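Endoglucanase (Acetivibrio cellulolyticus, PDB 5NRM) probably cleaves internal beta-1,4-glucosidic bonds of cellulose as a full-length scaffoldin, of which this type I cohesin domain binds an enzyme-borne dockerin. Local coordinates at residues E47-D52 and N98-S103; D36-Y41 and D71-V76; P60-G65 and L79-S84; F3-D8 and V22-I27; E112-G117 and V133-V138. All coordinates share one frame; numbering follows the deposited sequence.

Contact 1 (E47-D52 and N98-S103); sequences EYISGD and NFNIKS
Strands 47-52 and 98-101 run antiparallel, 152° between their directions, and a classic beta bulge interrupts their register in this part of the cohesin beta sandwich. E47 pairs with N100 and Y48 with F99, but I49 and S50 then both face N98. The bulge puts two donors on one carbonyl: N98 O takes the N-H of I49 at 2.8 Å, in the carbonyl plane, and more weakly that of S50. In return N98 N reaches S50 O almost along the C=O axis. On the face of E47, S50 and N98, the N98 amide is held by two bonds lying near its own plane. Its ND2 gives one hydrogen to S50 OG at 2.8 Å and the other to D52 OD2 at 3.1 Å, meeting the aspartate from above its carboxylate plane. Beside this, E47 and N100 run side by side; N100 ND2 donates to E47 OE1 at 3.2 Å, again from above the carboxylate, while I49 CD1 packs obliquely against the same nitrogen. The other face belongs to rings. Y48, its CG anti to the backbone N (chi1 -179°), turns an edge toward the face of F99 in an offset T-shaped pair with planes 66° apart, and F99 also meets the ring of Y41. The closest ring atoms of the pair are Y48 CD1 and F99 CE1, 3.8 Å apart.

Contact 2 (D36-Y41 and D71-V76); sequences DFTVTY and DGKLKV
An aromatic ring packs against the partner strand at each end of this antiparallel pair, part of the cohesin jelly-roll sandwich: F37 alongside V76, Y41 over the main chain of G72. Both take the crowded position between backbone N and carbonyl carbon: F37 with chi1 57°, Y41 with chi1 64°. V76 CB sits over one face of F37, 4.1 Å from its centroid. The G72 CA is 3.5 Å from the Y41 centroid, a CH-pi contact, and G72 N donates to Y41 OH at 3.1 Å. At phi 88° a CB on G72 would be jammed against the carbonyl O of D71 and crowd Y41 O, which suits a residue that has none. Between the rings, V39 CG2 meets V76 CG2 obliquely, and L74 CD2 touches Y41 CE2 at 3.8 Å. The face of T38, T40, K73 and K75 is polar. There K75, in the conformer described, bends at chi2 and chi3 so that NZ donates to T38 OG1 at 2.9 Å. K73 stays extended, laying CG against T38 CG2 and carrying NZ to a salt bridge with E69. The dockerin chain touches this contact at K75, which packs on its L60, and by the strand end at D36, whose OD1 hydrogen-bonds its S13. At the turn end Y41 N meets G72 O from above the carbonyl plane, and a water donates to Y41 O (3.1 Å) and G72 O (2.9 Å).

Contact 3 (P60-G65 and L79-S84); sequences PGVNFG and LDYTMS
N63 OD1 lies only 3.0 Å from L79 O, two acceptors facing each other without a bond, because N63 grips the other segment at two points. Its main-chain O takes the N-H of L79 at 3.0 Å, in the carbonyl plane, and its side-chain OD1 takes that of Y81 at 3.1 Å, the donor standing 58° above the amide carbonyl plane. The short helix 60-63 is thereby tied to the end of strand 73-79 and to the loop that follows it. V62 fills in beside this: its CG1 sits over the face of the Y81 ring, 3.9 Å from the centroid, and its own carbonyl O rests above the same face toward the rim. Within the loop, D80 heads a type I turn to M83 and an Asx turn. D80 OD1 accepts T82 OG1 on its syn lone pair at 2.7 Å and the T82 N-H from above the carboxylate, while OD2 takes S84 N and, beyond the segment, G86 N. A water joins the halves, accepting from N63 ND2 at 2.9 Å and donating to D80 OD1 at 2.8 Å. Y81 presents its O to R20 NE of the dockerin chain and its ring edge-to-face with F52 of that chain. So many donors on D80 should keep it ionised, and N63, bonded to Y81 N, probably helps as a second-shell residue to position this dockerin-binding tyrosine.

Contact 4 (F3-D8 and V22-I27); sequences FNLSID and VKLSGI
Main-chain bonds come first: N4 pairs with S25 and S6 with K23, each through two reciprocal N-H...O bonds. The shortest, K23 N to S6 O at 2.7 Å, runs nearly along the C=O axis; the others lie in their carbonyl planes. Apolar contacts gather on the face of L5, I7, V22 and L24. L5 CD1 is the meeting point, with V22 CG1 alongside at 3.7 Å and L24 CD2 at 3.8 Å. F3, its CG anti to the backbone N (chi1 -179°), lies beside L24 and I27, CE1 reaching I27 CG1 at 3.9 Å. This layer is continued by I115, under L5 and I7, and by F121, which touches L5 and L24 and meets the F3 ring edge-to-face. Polar contacts occupy the other face. The opposite charges of D8 and K23 may attract but are too far apart for a salt bridge, D8 OD1 lying 4.5 Å from K23 NZ. With chi2 extended, K23 CD lies 3.3 Å from D8 OD1; the bend at chi3 (95°) turns CE and NZ off. A water closes the gap, donating to D8 OD2 at 2.7 Å and accepting from K23 NZ at 3.2 Å. Past the strand, G26 takes positive phi (74°) and, with I27, hands its N-H to the carboxylate of D91. Consecutive and antiparallel, strands 4-12 and 17-25 form the beta hairpin that opens the cohesin jelly roll.

Contact 5 (E112-G117 and V133-V138); sequences EVSISG and VTNGAV
E112 starts the pairing opposite A137 as a non-hydrogen-bonded pair, its CA 4.2 Å from A137 CB. V113 then faces G136 with two bonds of different character. V113 N points almost straight at G136 O (3.1 Å, 176° at the hydrogen) yet stands well above the carbonyl plane, whereas G136 N meets V113 O at 2.9 Å nearly along the C=O axis. The V113 side chain drops to the inner face, onto V39 and I7. At S114 the hydroxyl lies beside its own backbone N, and OG shares a water with the other strand: that water donates to G136 O at 2.7 Å. Here the sheet of the cohesin jelly roll is irregular, for strand 132-140 is broken at N135, between the pieces 133-134 and 136-138. I115 shows how the gap is bridged. Its N-H goes to the side chain of N135, OD1 at 2.8 Å with the donor 40° above the amide carbonyl plane, so an amide oxygen does the work of a main-chain acceptor. The other end of that amide is tied through a second water, which accepts from N135 ND2 at 3.0 Å and donates to I115 O at 2.6 Å. The I115 and V133 side chains cross obliquely, CG1 to CG1 3.8 Å, over L5 and F37. The S116 main chain bonds to that of T38, and at G117 the chain turns a corner.

How the contacts relate
All five contacts belong to one cohesin sandwich, but the bound dockerin touches just two, contacts 2 and 3, whose centres lie about 19 Å apart; they meet where V76 CG1 packs on G65 O. Contact 5 adjoins contact 2 at about 10 Å between centres, joined by main-chain links between T40 and S114 and between T38 and S116. It also continues into contact 4, about 11 Å away, through I7 N and T134 O at 2.9 Å. Contacts 1 and 2 meet where Y48 CE1 packs on L74 CD1 at 3.5 Å. F37 CZ touches V22 CG1 at 4.1 Å, tying contact 2 to contact 4 across the interior. Contacts 1 and 3 are about 25 Å apart yet meet where F64 packs on D52.

Contact 1 (E47-D52 and N98-S103)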
# COMPACT_ATOMS: atom_id res chain seq x y z
N GLU A 47 18.67 -3.22 -6.61
CA GLU A 47 18.53 -1.75 -6.73
C GLU A 47 17.08 -1.48 -7.21
O GLU A 47 16.71 -1.86 -8.31
CB GLU A 47 19.52 -1.19 -7.71
CG GLU A 47 19.38 0.32 -7.94
CD GLU A 47 20.04 0.86 -9.26
OE1 GLU A 47 20.40 0.15 -10.26
OE2 GLU A 47 20.11 2.13 -9.32
N TYR A 48 16.26 -0.86 -6.34
CA TYR A 48 14.91 -0.47 -6.75
C TYR A 48 14.89 0.62 -7.75
O TYR A 48 15.54 1.64 -7.56
CB TYR A 48 14.11 -0.08 -5.53
CG TYR A 48 12.68 0.32 -5.82
CD1 TYR A 48 11.73 -0.64 -6.09
CD2 TYR A 48 12.28 1.68 -5.77
CE1 TYR A 48 10.43 -0.32 -6.29
CE2 TYR A 48 10.96 1.97 -5.99
CZ TYR A 48 10.04 0.97 -6.19
OH TYR A 48 8.71 1.40 -6.35
N ILE A 49 14.17 0.39 -8.84
CA ILE A 49 14.06 1.37 -9.92
C ILE A 49 12.66 2.08 -9.91
O ILE A 49 12.55 3.33 -9.92
CB ILE A 49 14.34 0.73 -11.27
CG1 ILE A 49 15.80 0.20 -11.23
CG2 ILE A 49 14.13 1.71 -12.42
CD1 ILE A 49 16.89 1.24 -11.07
N SER A 50 11.61 1.28 -9.85
CA SER A 50 10.25 1.84 -9.88
C SER A 50 9.27 0.76 -9.49
O SER A 50 9.59 -0.44 -9.41
CB SER A 50 9.93 2.32 -11.33
OG SER A 50 9.87 1.20 -12.23
N GLY A 51 8.03 1.20 -9.28
CA GLY A 51 6.96 0.32 -8.93
C GLY A 51 5.71 0.75 -9.62
O GLY A 51 5.39 1.95 -9.59
N ASP A 52 5.03 -0.21 -10.23
CA ASP A 52 3.85 0.06 -11.05
C ASP A 52 2.65 -0.67 -10.55
O ASP A 52 2.71 -1.77 -10.06
CB ASP A 52 4.14 -0.35 -12.51
CG ASP A 52 5.21 0.49 -13.17
OD1 ASP A 52 5.08 1.73 -13.07
OD2 ASP A 52 6.10 -0.11 -13.80
N ASN A 98 10.00 -3.17 -9.93
CA ASN A 98 11.11 -3.23 -10.90
C ASN A 98 12.46 -2.94 -10.26
O ASN A 98 12.67 -1.88 -9.68
CB ASN A 98 10.85 -2.23 -12.02
CG ASN A 98 9.50 -2.40 -12.64
OD1 ASN A 98 9.22 -3.48 -13.14
ND2 ASN A 98 8.69 -1.33 -12.70
N PHE A 99 13.33 -3.95 -10.26
CA PHE A 99 14.67 -3.84 -9.75
C PHE A 99 15.71 -4.07 -10.86
O PHE A 99 15.47 -4.78 -11.81
CB PHE A 99 14.87 -4.97 -8.72
CG PHE A 99 13.96 -4.87 -7.52
CD1 PHE A 99 14.24 -4.00 -6.47
CD2 PHE A 99 12.79 -5.64 -7.49
CE1 PHE A 99 13.39 -4.00 -5.35
CE2 PHE A 99 11.98 -5.64 -6.39
CZ PHE A 99 12.25 -4.77 -5.35
N ASN A 100 16.94 -3.57 -10.62
CA ASN A 100 18.13 -4.07 -11.28
C ASN A 100 18.85 -4.97 -10.25
O ASN A 100 18.98 -4.58 -9.09
CB ASN A 100 19.01 -2.91 -11.66
CG ASN A 100 18.50 -2.11 -12.83
OD1 ASN A 100 17.79 -2.62 -13.70
ND2 ASN A 100 18.82 -0.84 -12.84
N ILE A 101 19.25 -6.16 -10.66
CA ILE A 101 19.98 -7.05 -9.85
C ILE A 101 21.43 -6.64 -9.90
O ILE A 101 22.03 -6.63 -11.01
CB ILE A 101 19.82 -8.51 -10.33
CG1 ILE A 101 18.35 -8.92 -10.36
CG2 ILE A 101 20.56 -9.44 -9.36
CD1 ILE A 101 18.05 -10.20 -11.08
N LYS A 102 22.07 -6.41 -8.74
CA LYS A 102 23.43 -5.97 -8.72
C LYS A 102 24.34 -7.04 -9.39
O LYS A 102 24.18 -8.24 -9.13
CB LYS A 102 23.90 -5.62 -7.31
CG LYS A 102 23.08 -4.44 -6.80
CD LYS A 102 23.56 -3.99 -5.42
CE LYS A 102 22.89 -2.71 -4.96
NZ LYS A 102 23.33 -2.38 -3.55
N SER A 103 25.31 -6.57 -10.15
CA SER A 103 26.22 -7.47 -10.86
C SER A 103 27.11 -8.30 -9.92
O SER A 103 27.52 -9.37 -10.33
CB SER A 103 27.11 -6.73 -11.87
OG SER A 103 27.76 -5.60 -11.24

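Contact 2 (D36-Y41 and D71-V76)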
# COMPACT_ATOMS: atom_id res chain seq x y z
N ASP A 36 -2.78 -0.62 2.39
CA ASP A 36 -1.49 -0.07 2.69
C ASP A 36 -0.61 -1.12 3.25
O ASP A 36 -1.00 -1.86 4.13
CB ASP A 36 -1.54 1.19 3.62
CG ASP A 36 -1.94 0.86 5.05
OD1 ASP A 36 -3.14 0.66 5.21
OD2 ASP A 36 -1.07 0.79 5.93
N PHE A 37 0.63 -1.11 2.82
CA PHE A 37 1.61 -2.07 3.38
C PHE A 37 3.00 -1.65 2.99
O PHE A 37 3.17 -0.79 2.11
CB PHE A 37 1.32 -3.53 3.00
CG PHE A 37 1.26 -3.81 1.53
CD1 PHE A 37 2.37 -4.06 0.75
CD2 PHE A 37 0.02 -3.79 0.86
CE1 PHE A 37 2.26 -4.35 -0.59
CE2 PHE A 37 -0.12 -4.10 -0.46
CZ PHE A 37 1.02 -4.36 -1.21
N THR A 38 3.95 -2.23 3.73
CA THR A 38 5.37 -1.98 3.52
C THR A 38 5.94 -3.22 2.86
O THR A 38 5.64 -4.33 3.25
CB THR A 38 6.08 -1.75 4.84
OG1 THR A 38 5.57 -0.60 5.48
CG2 THR A 38 7.60 -1.54 4.69
N VAL A 39 6.82 -3.00 1.87
CA VAL A 39 7.65 -4.06 1.24
C VAL A 39 9.12 -3.80 1.51
O VAL A 39 9.58 -2.72 1.23
CB VAL A 39 7.42 -4.17 -0.28
CG1 VAL A 39 8.29 -5.29 -0.86
CG2 VAL A 39 5.97 -4.37 -0.62
N THR A 40 9.77 -4.75 2.11
CA THR A 40 11.22 -4.74 2.31
C THR A 40 11.85 -5.61 1.24
O THR A 40 11.27 -6.59 0.78
CB THR A 40 11.66 -5.08 3.72
OG1 THR A 40 11.15 -6.35 4.07
CG2 THR A 40 11.13 -4.03 4.66
N TYR A 41 13.08 -5.26 0.88
CA TYR A 41 13.85 -6.04 -0.11
C TYR A 41 15.30 -6.02 0.28
O TYR A 41 15.80 -5.05 0.91
CB TYR A 41 13.56 -5.56 -1.53
CG TYR A 41 13.98 -4.15 -1.78
CD1 TYR A 41 15.30 -3.85 -2.24
CD2 TYR A 41 13.12 -3.08 -1.56
CE1 TYR A 41 15.71 -2.53 -2.41
CE2 TYR A 41 13.52 -1.79 -1.73
CZ TYR A 41 14.82 -1.49 -2.17
OH TYR A 41 15.26 -0.16 -2.33
N ASP A 71 16.50 2.82 1.56
CA ASP A 71 17.09 1.68 0.85
C ASP A 71 16.51 0.46 1.49
O ASP A 71 16.60 0.29 2.74
CB ASP A 71 18.62 1.66 1.00
CG ASP A 71 19.32 2.76 0.21
OD1 ASP A 71 18.71 3.28 -0.76
OD2 ASP A 71 20.53 3.03 0.52
N GLY A 72 15.90 -0.41 0.68
CA GLY A 72 15.34 -1.65 1.16
C GLY A 72 13.87 -1.56 1.67
O GLY A 72 13.41 -2.55 2.22
N LYS A 73 13.23 -0.40 1.57
CA LYS A 73 11.91 -0.18 2.20
C LYS A 73 10.99 0.63 1.28
O LYS A 73 11.26 1.84 1.01
CB LYS A 73 12.04 0.52 3.54
CG LYS A 73 10.70 0.60 4.29
CD LYS A 73 10.84 1.40 5.58
CE LYS A 73 9.53 1.44 6.34
NZ LYS A 73 9.64 2.29 7.56
N LEU A 74 9.91 -0.01 0.84
CA LEU A 74 8.87 0.57 0.02
C LEU A 74 7.57 0.69 0.82
O LEU A 74 7.27 -0.18 1.64
CB LEU A 74 8.60 -0.28 -1.22
CG LEU A 74 9.80 -0.70 -2.06
CD1 LEU A 74 9.41 -1.62 -3.19
CD2 LEU A 74 10.60 0.52 -2.56
N LYS A 75 6.81 1.75 0.49
CA LYS A 75 5.47 1.95 1.04
C LYS A 75 4.50 1.89 -0.13
O LYS A 75 4.77 2.51 -1.18
CB LYS A 75 5.39 3.31 1.75
CG LYS A 75 6.50 3.59 2.73
CD LYS A 75 6.53 2.65 3.92
CE LYS A 75 5.25 2.69 4.72
NZ LYS A 75 5.33 2.24 6.13
N VAL A 76 3.39 1.16 0.04
CA VAL A 76 2.45 0.92 -1.00
C VAL A 76 1.10 1.43 -0.53
O VAL A 76 0.74 1.19 0.64
CB VAL A 76 2.36 -0.53 -1.39
CG1 VAL A 76 1.43 -0.72 -2.58
CG2 VAL A 76 3.77 -1.04 -1.81
O HOH W 1 15.42 -3.96 3.83

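Contact 3 (P60-G65 and L79-S84)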
# COMPACT_ATOMS: atom_id res chain seq x y z
N PRO A 60 -5.21 3.66 -11.74
CA PRO A 60 -3.99 3.77 -10.92
C PRO A 60 -3.32 5.13 -10.90
O PRO A 60 -2.63 5.46 -9.92
CB PRO A 60 -3.05 2.75 -11.52
CG PRO A 60 -3.64 2.41 -12.83
CD PRO A 60 -5.09 2.63 -12.80
N GLY A 61 -3.53 5.93 -11.95
CA GLY A 61 -3.00 7.28 -11.94
C GLY A 61 -3.54 8.13 -10.83
O GLY A 61 -2.94 9.11 -10.45
N VAL A 62 -4.76 7.85 -10.38
CA VAL A 62 -5.36 8.49 -9.22
C VAL A 62 -5.22 7.69 -7.93
O VAL A 62 -4.93 8.26 -6.88
CB VAL A 62 -6.82 8.77 -9.52
CG1 VAL A 62 -7.58 9.32 -8.31
CG2 VAL A 62 -6.96 9.67 -10.73
N ASN A 63 -5.46 6.39 -8.02
CA ASN A 63 -5.75 5.60 -6.82
C ASN A 63 -4.57 4.96 -6.19
O ASN A 63 -4.67 4.50 -5.05
CB ASN A 63 -6.69 4.46 -7.21
CG ASN A 63 -8.12 4.94 -7.54
OD1 ASN A 63 -8.50 6.09 -7.28
ND2 ASN A 63 -8.91 4.02 -8.02
N PHE A 64 -3.45 4.87 -6.88
CA PHE A 64 -2.35 4.02 -6.45
C PHE A 64 -1.05 4.74 -6.33
O PHE A 64 -0.65 5.49 -7.26
CB PHE A 64 -2.22 2.90 -7.50
CG PHE A 64 -1.17 1.85 -7.19
CD1 PHE A 64 -1.48 0.64 -6.55
CD2 PHE A 64 0.16 2.03 -7.67
CE1 PHE A 64 -0.51 -0.31 -6.33
CE2 PHE A 64 1.12 1.06 -7.41
CZ PHE A 64 0.78 -0.08 -6.75
N GLY A 65 -0.30 4.43 -5.31
CA GLY A 65 1.04 4.93 -5.20
C GLY A 65 2.00 3.94 -4.57
O GLY A 65 1.63 3.16 -3.68
N LEU A 79 -6.34 3.50 -2.83
CA LEU A 79 -7.69 3.82 -2.42
C LEU A 79 -8.55 4.03 -3.64
O LEU A 79 -8.12 4.71 -4.59
CB LEU A 79 -7.62 5.15 -1.61
CG LEU A 79 -8.98 5.70 -1.12
CD1 LEU A 79 -9.65 4.78 -0.09
CD2 LEU A 79 -8.86 7.11 -0.59
N ASP A 80 -9.77 3.54 -3.59
CA ASP A 80 -10.79 3.93 -4.57
C ASP A 80 -11.22 5.33 -4.31
O ASP A 80 -12.07 5.54 -3.46
CB ASP A 80 -12.00 2.98 -4.55
CG ASP A 80 -13.15 3.46 -5.41
OD1 ASP A 80 -12.88 4.37 -6.24
OD2 ASP A 80 -14.28 2.98 -5.16
N TYR A 81 -10.61 6.32 -4.98
CA TYR A 81 -10.90 7.73 -4.66
C TYR A 81 -12.38 8.02 -4.90
O TYR A 81 -12.87 8.98 -4.30
CB TYR A 81 -10.08 8.68 -5.53
CG TYR A 81 -8.73 9.04 -4.96
CD1 TYR A 81 -7.90 8.08 -4.38
CD2 TYR A 81 -8.30 10.33 -4.94
CE1 TYR A 81 -6.66 8.42 -3.89
CE2 TYR A 81 -7.03 10.67 -4.48
CZ TYR A 81 -6.23 9.71 -3.93
OH TYR A 81 -4.96 9.96 -3.42
N THR A 82 -13.10 7.24 -5.71
CA THR A 82 -14.52 7.48 -5.86
C THR A 82 -15.33 7.07 -4.62
O THR A 82 -16.51 7.45 -4.50
CB THR A 82 -15.16 6.80 -7.09
OG1 THR A 82 -15.33 5.41 -6.88
CG2 THR A 82 -14.35 7.08 -8.37
N MET A 83 -14.78 6.17 -3.84
CA MET A 83 -15.47 5.55 -2.68
C MET A 83 -16.84 5.03 -3.11
O MET A 83 -17.84 5.19 -2.38
CB MET A 83 -15.55 6.52 -1.50
CG MET A 83 -14.19 6.95 -0.95
SD MET A 83 -13.46 5.59 -0.03
CE MET A 83 -14.58 5.26 1.25
N SER A 84 -16.92 4.38 -4.26
CA SER A 84 -18.19 3.96 -4.79
C SER A 84 -18.12 2.72 -5.63
O SER A 84 -18.35 1.63 -5.16
CB SER A 84 -18.85 5.13 -5.54
OG SER A 84 -20.02 4.64 -6.16
O HOH W 2 -11.70 4.64 -8.73

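Contact 4 (F3-D8 and V22-I27)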
# COMPACT_ATOMS: atom_id res chain seq x y z
N PHE A 3 -8.32 -14.91 1.77
CA PHE A 3 -7.69 -13.72 1.21
C PHE A 3 -6.18 -13.77 1.46
O PHE A 3 -5.73 -13.95 2.60
CB PHE A 3 -8.28 -12.47 1.81
CG PHE A 3 -7.72 -11.17 1.30
CD1 PHE A 3 -7.73 -10.87 -0.06
CD2 PHE A 3 -7.25 -10.22 2.14
CE1 PHE A 3 -7.25 -9.67 -0.51
CE2 PHE A 3 -6.80 -9.02 1.72
CZ PHE A 3 -6.71 -8.75 0.36
N ASN A 4 -5.39 -13.56 0.40
CA ASN A 4 -3.93 -13.72 0.41
C ASN A 4 -3.25 -12.54 -0.24
O ASN A 4 -3.69 -12.09 -1.29
CB ASN A 4 -3.51 -14.97 -0.38
CG ASN A 4 -3.74 -16.25 0.39
OD1 ASN A 4 -2.84 -16.75 1.06
ND2 ASN A 4 -4.96 -16.75 0.37
N LEU A 5 -2.23 -12.06 0.42
CA LEU A 5 -1.25 -11.11 -0.13
C LEU A 5 0.04 -11.87 -0.30
O LEU A 5 0.62 -12.36 0.68
CB LEU A 5 -1.10 -9.96 0.86
CG LEU A 5 0.07 -9.01 0.66
CD1 LEU A 5 -0.00 -8.36 -0.76
CD2 LEU A 5 0.26 -7.94 1.73
N SER A 6 0.55 -11.98 -1.54
CA SER A 6 1.73 -12.74 -1.82
C SER A 6 2.69 -12.03 -2.72
O SER A 6 2.33 -11.18 -3.57
CB SER A 6 1.39 -14.09 -2.42
OG SER A 6 0.77 -13.96 -3.69
N ILE A 7 3.95 -12.34 -2.53
CA ILE A 7 5.00 -11.83 -3.39
C ILE A 7 5.60 -13.01 -4.11
O ILE A 7 5.89 -14.03 -3.51
CB ILE A 7 6.10 -11.09 -2.59
CG1 ILE A 7 5.42 -10.03 -1.74
CG2 ILE A 7 7.20 -10.59 -3.54
CD1 ILE A 7 6.37 -9.27 -0.85
N ASP A 8 5.66 -12.92 -5.42
CA ASP A 8 6.24 -13.99 -6.23
C ASP A 8 7.72 -14.24 -5.89
O ASP A 8 8.46 -13.36 -5.43
CB ASP A 8 6.14 -13.75 -7.74
CG ASP A 8 4.72 -13.93 -8.31
OD1 ASP A 8 3.74 -14.27 -7.59
OD2 ASP A 8 4.63 -13.69 -9.55
N VAL A 22 3.58 -8.52 -6.92
CA VAL A 22 2.86 -8.64 -5.63
C VAL A 22 1.39 -8.82 -5.95
O VAL A 22 0.81 -8.05 -6.74
CB VAL A 22 3.05 -7.35 -4.79
CG1 VAL A 22 2.31 -7.46 -3.48
CG2 VAL A 22 4.52 -7.01 -4.57
N LYS A 23 0.81 -9.88 -5.41
CA LYS A 23 -0.51 -10.34 -5.87
C LYS A 23 -1.50 -10.40 -4.70
O LYS A 23 -1.09 -10.54 -3.52
CB LYS A 23 -0.40 -11.72 -6.46
CG LYS A 23 0.48 -11.77 -7.69
CD LYS A 23 0.69 -13.20 -8.18
CE LYS A 23 -0.32 -13.46 -9.24
NZ LYS A 23 -0.15 -14.81 -9.75
N LEU A 24 -2.79 -10.29 -5.06
CA LEU A 24 -3.91 -10.55 -4.16
C LEU A 24 -4.67 -11.71 -4.72
O LEU A 24 -4.87 -11.85 -5.95
CB LEU A 24 -4.81 -9.35 -4.08
CG LEU A 24 -4.19 -8.08 -3.59
CD1 LEU A 24 -5.27 -7.00 -3.48
CD2 LEU A 24 -3.48 -8.25 -2.23
N SER A 25 -5.12 -12.56 -3.81
CA SER A 25 -6.02 -13.63 -4.17
C SER A 25 -7.08 -13.79 -3.10
O SER A 25 -6.86 -13.43 -1.95
CB SER A 25 -5.29 -14.96 -4.41
OG SER A 25 -4.93 -15.56 -3.18
N GLY A 26 -8.22 -14.31 -3.52
CA GLY A 26 -9.36 -14.48 -2.62
C GLY A 26 -10.09 -13.22 -2.27
O GLY A 26 -10.72 -13.11 -1.20
N ILE A 27 -10.03 -12.23 -3.16
CA ILE A 27 -10.84 -11.01 -2.99
C ILE A 27 -12.27 -11.47 -3.05
O ILE A 27 -12.65 -12.25 -3.93
CB ILE A 27 -10.56 -10.01 -4.11
CG1 ILE A 27 -9.13 -9.51 -3.95
CG2 ILE A 27 -11.50 -8.84 -4.05
CD1 ILE A 27 -8.61 -8.64 -5.09
O HOH W 3 -6.96 -17.35 -2.25
O HOH W 4 2.59 -14.05 -11.22

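Contact 5 (E112-G117 and V133-V138)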
# COMPACT_ATOMS: atom_id res chain seq x y z
N GLU A 112 15.65 -11.63 -0.84
CA GLU A 112 14.33 -11.68 -0.25
C GLU A 112 13.56 -10.40 -0.55
O GLU A 112 14.14 -9.26 -0.58
CB GLU A 112 14.41 -11.86 1.25
CG GLU A 112 14.89 -13.25 1.62
CD GLU A 112 14.91 -13.54 3.09
OE1 GLU A 112 14.60 -12.59 3.85
OE2 GLU A 112 15.23 -14.71 3.43
N VAL A 113 12.25 -10.56 -0.79
CA VAL A 113 11.34 -9.44 -1.01
C VAL A 113 10.11 -9.84 -0.14
O VAL A 113 9.51 -10.87 -0.39
CB VAL A 113 10.91 -9.24 -2.46
CG1 VAL A 113 10.01 -8.04 -2.62
CG2 VAL A 113 12.12 -9.04 -3.37
N SER A 114 9.78 -9.03 0.86
CA SER A 114 8.87 -9.46 1.94
C SER A 114 7.90 -8.33 2.27
O SER A 114 8.23 -7.11 2.18
CB SER A 114 9.66 -9.73 3.19
OG SER A 114 10.67 -10.66 2.94
N ILE A 115 6.73 -8.73 2.79
CA ILE A 115 5.88 -7.74 3.48
C ILE A 115 6.45 -7.52 4.87
O ILE A 115 6.91 -8.49 5.51
CB ILE A 115 4.46 -8.29 3.55
CG1 ILE A 115 3.87 -8.63 2.17
CG2 ILE A 115 3.55 -7.27 4.31
CD1 ILE A 115 3.82 -7.52 1.12
N SER A 116 6.49 -6.27 5.33
CA SER A 116 7.01 -5.88 6.61
C SER A 116 5.91 -5.20 7.46
O SER A 116 5.19 -4.39 6.95
CB SER A 116 8.19 -4.90 6.41
OG SER A 116 8.74 -4.49 7.66
N GLY A 117 5.79 -5.60 8.72
CA GLY A 117 4.80 -5.03 9.63
C GLY A 117 3.39 -5.39 9.23
O GLY A 117 3.14 -6.45 8.63
N VAL A 133 -0.23 -13.70 4.51
CA VAL A 133 0.94 -13.20 3.80
C VAL A 133 1.88 -14.35 3.37
O VAL A 133 2.22 -15.22 4.15
CB VAL A 133 1.70 -12.20 4.67
CG1 VAL A 133 3.06 -11.83 4.09
CG2 VAL A 133 0.85 -10.98 4.94
N THR A 134 2.37 -14.31 2.12
CA THR A 134 3.42 -15.20 1.68
C THR A 134 4.50 -14.32 1.05
O THR A 134 4.24 -13.53 0.12
CB THR A 134 2.91 -16.20 0.62
OG1 THR A 134 1.81 -16.91 1.20
CG2 THR A 134 4.04 -17.14 0.17
N ASN A 135 5.72 -14.43 1.55
CA ASN A 135 6.81 -13.64 1.04
C ASN A 135 7.51 -14.30 -0.16
O ASN A 135 7.25 -15.46 -0.50
CB ASN A 135 7.79 -13.36 2.15
CG ASN A 135 7.19 -12.47 3.21
OD1 ASN A 135 6.50 -11.50 2.88
ND2 ASN A 135 7.41 -12.81 4.48
N GLY A 136 8.29 -13.48 -0.85
CA GLY A 136 8.92 -13.92 -2.06
C GLY A 136 10.37 -13.59 -2.12
O GLY A 136 11.07 -13.42 -1.05
N ALA A 137 10.86 -13.54 -3.36
CA ALA A 137 12.33 -13.41 -3.56
C ALA A 137 12.68 -13.32 -5.02
O ALA A 137 11.89 -13.76 -5.87
CB ALA A 137 13.09 -14.62 -2.98
N VAL A 138 13.87 -12.78 -5.28
CA VAL A 138 14.55 -12.98 -6.58
C VAL A 138 15.58 -14.08 -6.40
O VAL A 138 16.48 -14.00 -5.52
CB VAL A 138 15.20 -11.70 -7.12
CG1 VAL A 138 15.87 -11.98 -8.49
CG2 VAL A 138 14.22 -10.56 -7.20
O HOH W 5 11.08 -13.19 1.59
O HOH W 6 6.58 -10.86 6.59